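Local coordinates for arginine kinase (Cydia pomonella granulosis virus, PDB 6VVG) that acts as the granulovirus protein kinase PK-1, probably a serine/threonine kinase, whose activity relies on side-to-side dimerization centred on the regulatory alpha C helix, at the interface of chains A and B. Numbering follows the deposited sequence. Chains: chain A/B, Arginine kinase.

Contact 1: the interface of chains A and B. Residues chain A 78-81; chain B 10, 14, 61, 78-81.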
ATOM      1  N   ASN A  78      11.549  -0.187 -13.867  1.00 15.95           N
ATOM      2  CA  ASN A  78      11.956  -1.460 -13.292  1.00 19.60           C
ATOM      3  C   ASN A  78      12.069  -1.308 -11.784  1.00 16.83           C
ATOM      4  O   ASN A  78      12.294  -0.209 -11.275  1.00 16.24           O
ATOM      5  CB  ASN A  78      13.292  -1.943 -13.865  1.00 21.50           C
ATOM      6  CG  ASN A  78      13.281  -2.028 -15.375  1.00 21.57           C
ATOM      7  OD1 ASN A  78      13.031  -3.089 -15.946  1.00 33.57           O
ATOM      8  ND2 ASN A  78      13.551  -0.907 -16.033  1.00 24.91           N
ATOM      9  N   PHE A  79      11.920  -2.426 -11.076  1.00 16.43           N
ATOM     10  CA  PHE A  79      12.003  -2.432  -9.621  1.00 17.66           C
ATOM     11  C   PHE A  79      12.365  -3.842  -9.184  1.00 15.39           C
ATOM     12  O   PHE A  79      11.698  -4.807  -9.571  1.00 16.41           O
ATOM     13  CB  PHE A  79      10.682  -1.969  -8.993  1.00 17.17           C
ATOM     14  CG  PHE A  79      10.602  -2.188  -7.512  1.00 17.19           C
ATOM     15  CD1 PHE A  79      11.569  -1.678  -6.655  1.00 20.77           C
ATOM     16  CD2 PHE A  79       9.546  -2.899  -6.973  1.00 12.91           C
ATOM     17  CE1 PHE A  79      11.479  -1.888  -5.287  1.00 18.75           C
ATOM     18  CE2 PHE A  79       9.450  -3.110  -5.615  1.00 13.19           C
ATOM     19  CZ  PHE A  79      10.415  -2.607  -4.769  1.00 14.52           C
ATOM     20  N   VAL A  80      13.433  -3.954  -8.404  1.00 15.98           N
ATOM     21  CA  VAL A  80      13.908  -5.223  -7.876  1.00 17.80           C
ATOM     22  C   VAL A  80      14.026  -5.059  -6.369  1.00 22.04           C
ATOM     23  O   VAL A  80      14.846  -4.267  -5.892  1.00 22.90           O
ATOM     24  CB  VAL A  80      15.252  -5.640  -8.484  1.00 23.47           C
ATOM     25  CG1 VAL A  80      15.694  -6.962  -7.883  1.00 27.88           C
ATOM     26  CG2 VAL A  80      15.152  -5.726  -9.995  1.00 23.25           C
ATOM     27  N   PHE A  81      13.206  -5.790  -5.620  1.00 20.27           N
ATOM     28  CA  PHE A  81      13.289  -5.814  -4.168  1.00 20.02           C
ATOM     29  C   PHE A  81      13.998  -7.089  -3.736  1.00 18.84           C
ATOM     30  O   PHE A  81      13.724  -8.169  -4.268  1.00 15.16           O
ATOM     31  CB  PHE A  81      11.898  -5.741  -3.532  1.00 21.47           C
ATOM     32  CG  PHE A  81      11.856  -6.228  -2.111  1.00 25.18           C
ATOM     33  CD1 PHE A  81      12.134  -5.371  -1.058  1.00 20.63           C
ATOM     34  CD2 PHE A  81      11.533  -7.543  -1.829  1.00 16.26           C
ATOM     35  CE1 PHE A  81      12.097  -5.824   0.248  1.00 22.57           C
ATOM     36  CE2 PHE A  81      11.494  -8.000  -0.530  1.00 20.85           C
ATOM     37  CZ  PHE A  81      11.778  -7.141   0.511  1.00 19.80           C
TER
ATOM     38  N   VAL B  10      22.617  -7.232  -7.447  1.00 43.08           N
ATOM     39  CA  VAL B  10      21.173  -7.449  -7.472  1.00 39.62           C
ATOM     40  C   VAL B  10      20.823  -8.497  -8.520  1.00 27.88           C
ATOM     41  O   VAL B  10      20.057  -9.429  -8.256  1.00 40.67           O
ATOM     42  CB  VAL B  10      20.429  -6.122  -7.714  1.00 47.65           C
ATOM     43  CG1 VAL B  10      19.092  -6.379  -8.385  1.00 48.81           C
ATOM     44  CG2 VAL B  10      20.248  -5.382  -6.386  1.00 34.59           C
ATOM     45  N   LEU B  14      19.373 -12.781  -7.813  1.00 34.80           N
ATOM     46  CA  LEU B  14      18.225 -13.402  -8.461  1.00 40.23           C
ATOM     47  C   LEU B  14      18.620 -14.544  -9.385  1.00 36.48           C
ATOM     48  O   LEU B  14      17.805 -15.439  -9.625  1.00 32.20           O
ATOM     49  CB  LEU B  14      17.449 -12.363  -9.252  1.00 40.60           C
ATOM     50  CG  LEU B  14      16.707 -11.352  -8.388  1.00 46.84           C
ATOM     51  CD1 LEU B  14      16.894  -9.932  -8.912  1.00 50.10           C
ATOM     52  CD2 LEU B  14      15.232 -11.731  -8.320  1.00 39.77           C
ATOM     53  N   PHE B  61       2.189  -7.022  -3.139  1.00  9.12           N
ATOM     54  CA  PHE B  61       3.551  -6.845  -2.647  1.00 10.77           C
ATOM     55  C   PHE B  61       3.551  -6.304  -1.223  1.00  8.39           C
ATOM     56  O   PHE B  61       4.292  -6.795  -0.363  1.00  9.27           O
ATOM     57  CB  PHE B  61       4.300  -5.916  -3.606  1.00 13.11           C
ATOM     58  CG  PHE B  61       5.660  -5.511  -3.137  1.00 13.92           C
ATOM     59  CD1 PHE B  61       6.677  -6.443  -3.031  1.00 14.88           C
ATOM     60  CD2 PHE B  61       5.927  -4.191  -2.819  1.00 12.29           C
ATOM     61  CE1 PHE B  61       7.934  -6.067  -2.602  1.00 16.91           C
ATOM     62  CE2 PHE B  61       7.180  -3.808  -2.390  1.00 11.55           C
ATOM     63  CZ  PHE B  61       8.185  -4.747  -2.281  1.00 14.67           C
ATOM     64  N   ASN B  78      12.186 -12.004  -2.936  1.00 14.94           N
ATOM     65  CA  ASN B  78      12.523 -11.131  -4.050  1.00 17.72           C
ATOM     66  C   ASN B  78      11.252 -10.771  -4.807  1.00 17.99           C
ATOM     67  O   ASN B  78      10.278 -11.527  -4.816  1.00 18.68           O
ATOM     68  CB  ASN B  78      13.535 -11.786  -5.006  1.00 16.63           C
ATOM     69  CG  ASN B  78      14.594 -12.595  -4.277  1.00 21.91           C
ATOM     70  OD1 ASN B  78      14.345 -13.720  -3.844  1.00 20.46           O
ATOM     71  ND2 ASN B  78      15.783 -12.023  -4.140  1.00 21.65           N
ATOM     72  N   PHE B  79      11.273  -9.597  -5.434  1.00 12.33           N
ATOM     73  CA  PHE B  79      10.180  -9.135  -6.279  1.00 14.31           C
ATOM     74  C   PHE B  79      10.794  -8.335  -7.417  1.00 17.38           C
ATOM     75  O   PHE B  79      11.582  -7.415  -7.174  1.00 11.40           O
ATOM     76  CB  PHE B  79       9.179  -8.285  -5.486  1.00 12.08           C
ATOM     77  CG  PHE B  79       8.132  -7.622  -6.340  1.00 13.00           C
ATOM     78  CD1 PHE B  79       7.353  -8.361  -7.218  1.00 23.04           C
ATOM     79  CD2 PHE B  79       7.924  -6.256  -6.255  1.00 18.82           C
ATOM     80  CE1 PHE B  79       6.390  -7.742  -8.000  1.00 23.70           C
ATOM     81  CE2 PHE B  79       6.965  -5.634  -7.029  1.00 21.01           C
ATOM     82  CZ  PHE B  79       6.197  -6.375  -7.902  1.00 19.85           C
ATOM     83  N   VAL B  80      10.455  -8.703  -8.648  1.00 21.80           N
ATOM     84  CA  VAL B  80      10.947  -8.026  -9.842  1.00 17.42           C
ATOM     85  C   VAL B  80       9.740  -7.502 -10.605  1.00 24.53           C
ATOM     86  O   VAL B  80       8.840  -8.274 -10.958  1.00 19.79           O
ATOM     87  CB  VAL B  80      11.787  -8.960 -10.728  1.00 22.87           C
ATOM     88  CG1 VAL B  80      12.362  -8.189 -11.913  1.00 27.53           C
ATOM     89  CG2 VAL B  80      12.895  -9.613  -9.917  1.00 24.47           C
ATOM     90  N   PHE B  81       9.718  -6.197 -10.854  1.00 20.77           N
ATOM     91  CA  PHE B  81       8.667  -5.570 -11.641  1.00 16.71           C
ATOM     92  C   PHE B  81       9.256  -5.004 -12.925  1.00 14.67           C
ATOM     93  O   PHE B  81      10.322  -4.379 -12.909  1.00 16.64           O
ATOM     94  CB  PHE B  81       7.966  -4.452 -10.864  1.00 16.30           C
ATOM     95  CG  PHE B  81       7.025  -3.633 -11.708  1.00 21.49           C
ATOM     96  CD1 PHE B  81       5.718  -4.041 -11.910  1.00 22.90           C
ATOM     97  CD2 PHE B  81       7.452  -2.458 -12.302  1.00 24.82           C
ATOM     98  CE1 PHE B  81       4.854  -3.292 -12.690  1.00 24.32           C
ATOM     99  CE2 PHE B  81       6.594  -1.707 -13.081  1.00 28.75           C
ATOM    100  CZ  PHE B  81       5.294  -2.126 -13.275  1.00 23.64           C
TER
HETATM  101  O   HOH W   1      13.321  -5.162 -13.666  1.00 35.66           O

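Contact 2: the interface of chains A and B. Residues chain A 81, 83; chain B 65, 68, 75-76.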
ATOM      1  N   PHE A  81      13.206  -5.790  -5.620  1.00 20.27           N
ATOM      2  CA  PHE A  81      13.289  -5.814  -4.168  1.00 20.02           C
ATOM      3  C   PHE A  81      13.998  -7.089  -3.736  1.00 18.84           C
ATOM      4  O   PHE A  81      13.724  -8.169  -4.268  1.00 15.16           O
ATOM      5  CB  PHE A  81      11.898  -5.741  -3.532  1.00 21.47           C
ATOM      6  CG  PHE A  81      11.856  -6.228  -2.111  1.00 25.18           C
ATOM      7  CD1 PHE A  81      12.134  -5.371  -1.058  1.00 20.63           C
ATOM      8  CD2 PHE A  81      11.533  -7.543  -1.829  1.00 16.26           C
ATOM      9  CE1 PHE A  81      12.097  -5.824   0.248  1.00 22.57           C
ATOM     10  CE2 PHE A  81      11.494  -8.000  -0.530  1.00 20.85           C
ATOM     11  CZ  PHE A  81      11.778  -7.141   0.511  1.00 19.80           C
ATOM     12  N   ASP A  83      14.973  -9.065  -0.030  1.00 16.55           N
ATOM     13  CA  ASP A  83      14.854  -9.064   1.424  1.00 19.96           C
ATOM     14  C   ASP A  83      16.219  -8.936   2.092  1.00 22.10           C
ATOM     15  O   ASP A  83      16.365  -8.230   3.096  1.00 23.92           O
ATOM     16  CB  ASP A  83      14.154 -10.340   1.887  1.00 26.48           C
ATOM     17  CG  ASP A  83      13.838 -10.331   3.368  1.00 31.22           C
ATOM     18  OD1 ASP A  83      13.055  -9.459   3.800  1.00 23.22           O
ATOM     19  OD2 ASP A  83      14.374 -11.188   4.102  1.00 29.03           O
TER
ATOM     20  N   ILE B  65       5.288  -7.681   2.448  1.00 13.15           N
ATOM     21  CA  ILE B  65       6.323  -6.944   3.165  1.00 14.72           C
ATOM     22  C   ILE B  65       5.831  -6.546   4.549  1.00 15.05           C
ATOM     23  O   ILE B  65       6.523  -6.748   5.554  1.00  9.88           O
ATOM     24  CB  ILE B  65       6.761  -5.712   2.352  1.00 16.23           C
ATOM     25  CG1 ILE B  65       7.264  -6.132   0.969  1.00 18.38           C
ATOM     26  CG2 ILE B  65       7.823  -4.922   3.112  1.00 15.99           C
ATOM     27  CD1 ILE B  65       8.425  -7.097   0.992  1.00 13.94           C
ATOM     28  N   ARG B  68       5.924  -9.344   7.038  1.00  7.59           N
ATOM     29  CA  ARG B  68       7.144 -10.136   6.926  1.00 13.85           C
ATOM     30  C   ARG B  68       7.437 -10.905   8.206  1.00 13.79           C
ATOM     31  O   ARG B  68       7.852 -12.068   8.159  1.00 17.75           O
ATOM     32  CB  ARG B  68       8.315  -9.219   6.574  1.00 18.97           C
ATOM     33  CG  ARG B  68       9.672  -9.890   6.621  1.00 28.80           C
ATOM     34  CD  ARG B  68      10.809  -8.861   6.583  1.00 21.91           C
ATOM     35  NE  ARG B  68      12.105  -9.498   6.362  1.00 29.31           N
ATOM     36  CZ  ARG B  68      12.868  -9.995   7.330  1.00 41.17           C
ATOM     37  NH1 ARG B  68      14.029 -10.564   7.035  1.00 28.13           N
ATOM     38  NH2 ARG B  68      12.470  -9.920   8.592  1.00 26.61           N
ATOM     39  N   LYS B  75       6.579 -15.297   3.642  1.00 12.12           N
ATOM     40  CA  LYS B  75       7.693 -14.370   3.502  1.00 16.47           C
ATOM     41  C   LYS B  75       8.055 -14.196   2.033  1.00 21.09           C
ATOM     42  O   LYS B  75       8.163 -15.177   1.291  1.00 12.50           O
ATOM     43  CB  LYS B  75       8.906 -14.874   4.285  1.00 20.76           C
ATOM     44  CG  LYS B  75      10.159 -14.025   4.101  1.00 22.99           C
ATOM     45  CD  LYS B  75      11.020 -14.017   5.355  1.00 37.41           C
ATOM     46  CE  LYS B  75      12.500 -14.122   5.006  1.00 47.71           C
ATOM     47  NZ  LYS B  75      13.375 -13.530   6.060  1.00 49.79           N
ATOM     48  N   LEU B  76       8.247 -12.946   1.619  1.00 16.59           N
ATOM     49  CA  LEU B  76       8.679 -12.608   0.270  1.00 16.19           C
ATOM     50  C   LEU B  76      10.175 -12.321   0.282  1.00 17.46           C
ATOM     51  O   LEU B  76      10.647 -11.492   1.067  1.00 14.80           O
ATOM     52  CB  LEU B  76       7.912 -11.394  -0.252  1.00 18.00           C
ATOM     53  CG  LEU B  76       8.197 -10.977  -1.693  1.00 12.82           C
ATOM     54  CD1 LEU B  76       7.681 -12.042  -2.656  1.00 17.95           C
ATOM     55  CD2 LEU B  76       7.578  -9.621  -2.002  1.00 13.44           C
TER
HETATM   56  O   HOH W   2      10.266  -9.589   3.126  1.00 19.88           O

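Contact 1: the interface of chains A and B
Strand 76-82 of chain A pairs antiparallel with strand 76-82 of chain B, while helix 58-66 and, more marginally, helix 4-15 of chain B approach the same chain A strand. In the protein kinase fold, strand 76-82 of the N-terminal lobe follows the regulatory alpha C helix, here helix 58-66, so the dimer joins the two N-terminal sheets next to that helix. A:Phe79 and B:Phe81 exchange two backbone hydrogen bonds. The shorter runs from B:Phe81 N to A:Phe79 O at 2.7 Å; the return bond, from A:Phe79 N to B:Phe81 O, is 3.1 Å. A:Phe81 and B:Phe79 repeat the exchange, leaving A:Val80 opposite B:Val80 as the non-bonded pair near the two-fold axis, their side chains side by side and pointing the same way.

On one side of the strands the aromatic rings collect. A:Phe79 holds CG anti to its backbone N (chi1 169°), and its side chain crosses that of B:Phe79 at about a right angle, CE2 lying 3.6 Å from B:Phe79 CD2. Tip to tip, the same A:Phe79 CE2 faces B:Phe61 CZ at 3.9 Å, with the latter in the plane of the A:Phe79 ring. B:Phe61 also turns the CE1-CZ edge of its ring toward A:Phe81 CG, an edge-to-face pair with planes 74° apart and centroids separated by 5.5 Å. Within chain B, B:Phe79 CD2 lies over one face of the B:Phe61 ring, toward its rim, and may help to fix the tilt of that ring.

On the opposite side, A:Val80 CG1 meets B:Val10 CG1 of helix 4-15 tip to tip, whereas B:Leu14 passes alongside in the opposite direction, bringing its CD1 near the same methyl. Both helix residues are poorly ordered, so this apolar contact is tentative in detail. Near one end of the paired segment, water 1 links the side-chain oxygen A:Asn78 OD1, 3.1 Å away, to B:Phe81 O.

Contact 2: the interface of chains A and B
The carboxylate of A:Asp83, just past strand 76-82 of this protein kinase N-terminal lobe, meets the guanidinium of B:Arg68 tip to tip in a bidentate salt bridge beside the alpha C helix. The grip is side-on: B:Arg68 NE donates to A:Asp83 OD1 at 2.7 Å, and B:Arg68 NH1 donates to OD2 of A:Asp83 at 3.0 Å. Both oxygens use their syn lone pairs, and the two groups lie nearly coplanar, their planes 24° apart, which restricts rotation of either one. Both side chains leave the backbone with CG anti to N (A:Asp83 chi1 -173°), and B:Arg68 stays extended from CG to NE, so the two tips meet head on.

B:Lys75 arrives from another direction. Its side chain crosses that of A:Asp83 at about a right angle, and NZ forms a salt bridge and a longer hydrogen bond with A:Asp83 OD2, 3.2 Å away, from above the carboxylate plane (36° out of it), so OD2 accepts from two cationic groups. Such a pairing would be expected to favour the ionised carboxylate. A:Asp83 OD1 also contacts water 2, 2.9 Å away, which in turn binds the backbone carbonyl B:Leu76 O at 2.8 Å.

Apolar contact flanks the charges. The terminal methyl CD1 of B:Ile65 meets the A:Phe81 ring tip to tip at its outer rim, 3.4 Å from CZ of A:Phe81, while B:Leu76 O sits in the ring plane at the edge.

The C-alpha centres of contact 1 and contact 2 lie about 10 Å apart, and A:Phe81 belongs to both. Its ring spans the two, meeting an alpha C phenylalanine near its base in contact 1 and an alpha C isoleucine near its tip in contact 2. The backbone pairing in contact 1 fixes the register of the joined strands, and contact 2 adds a charged fastening just beyond the end of the chain A strand. Two-fold symmetry gives each a twin with the chains exchanged. Because both touch helix 58-66, dimerization could plausibly steady the position of this regulatory helix, consistent with kinase activity relying on the dimer.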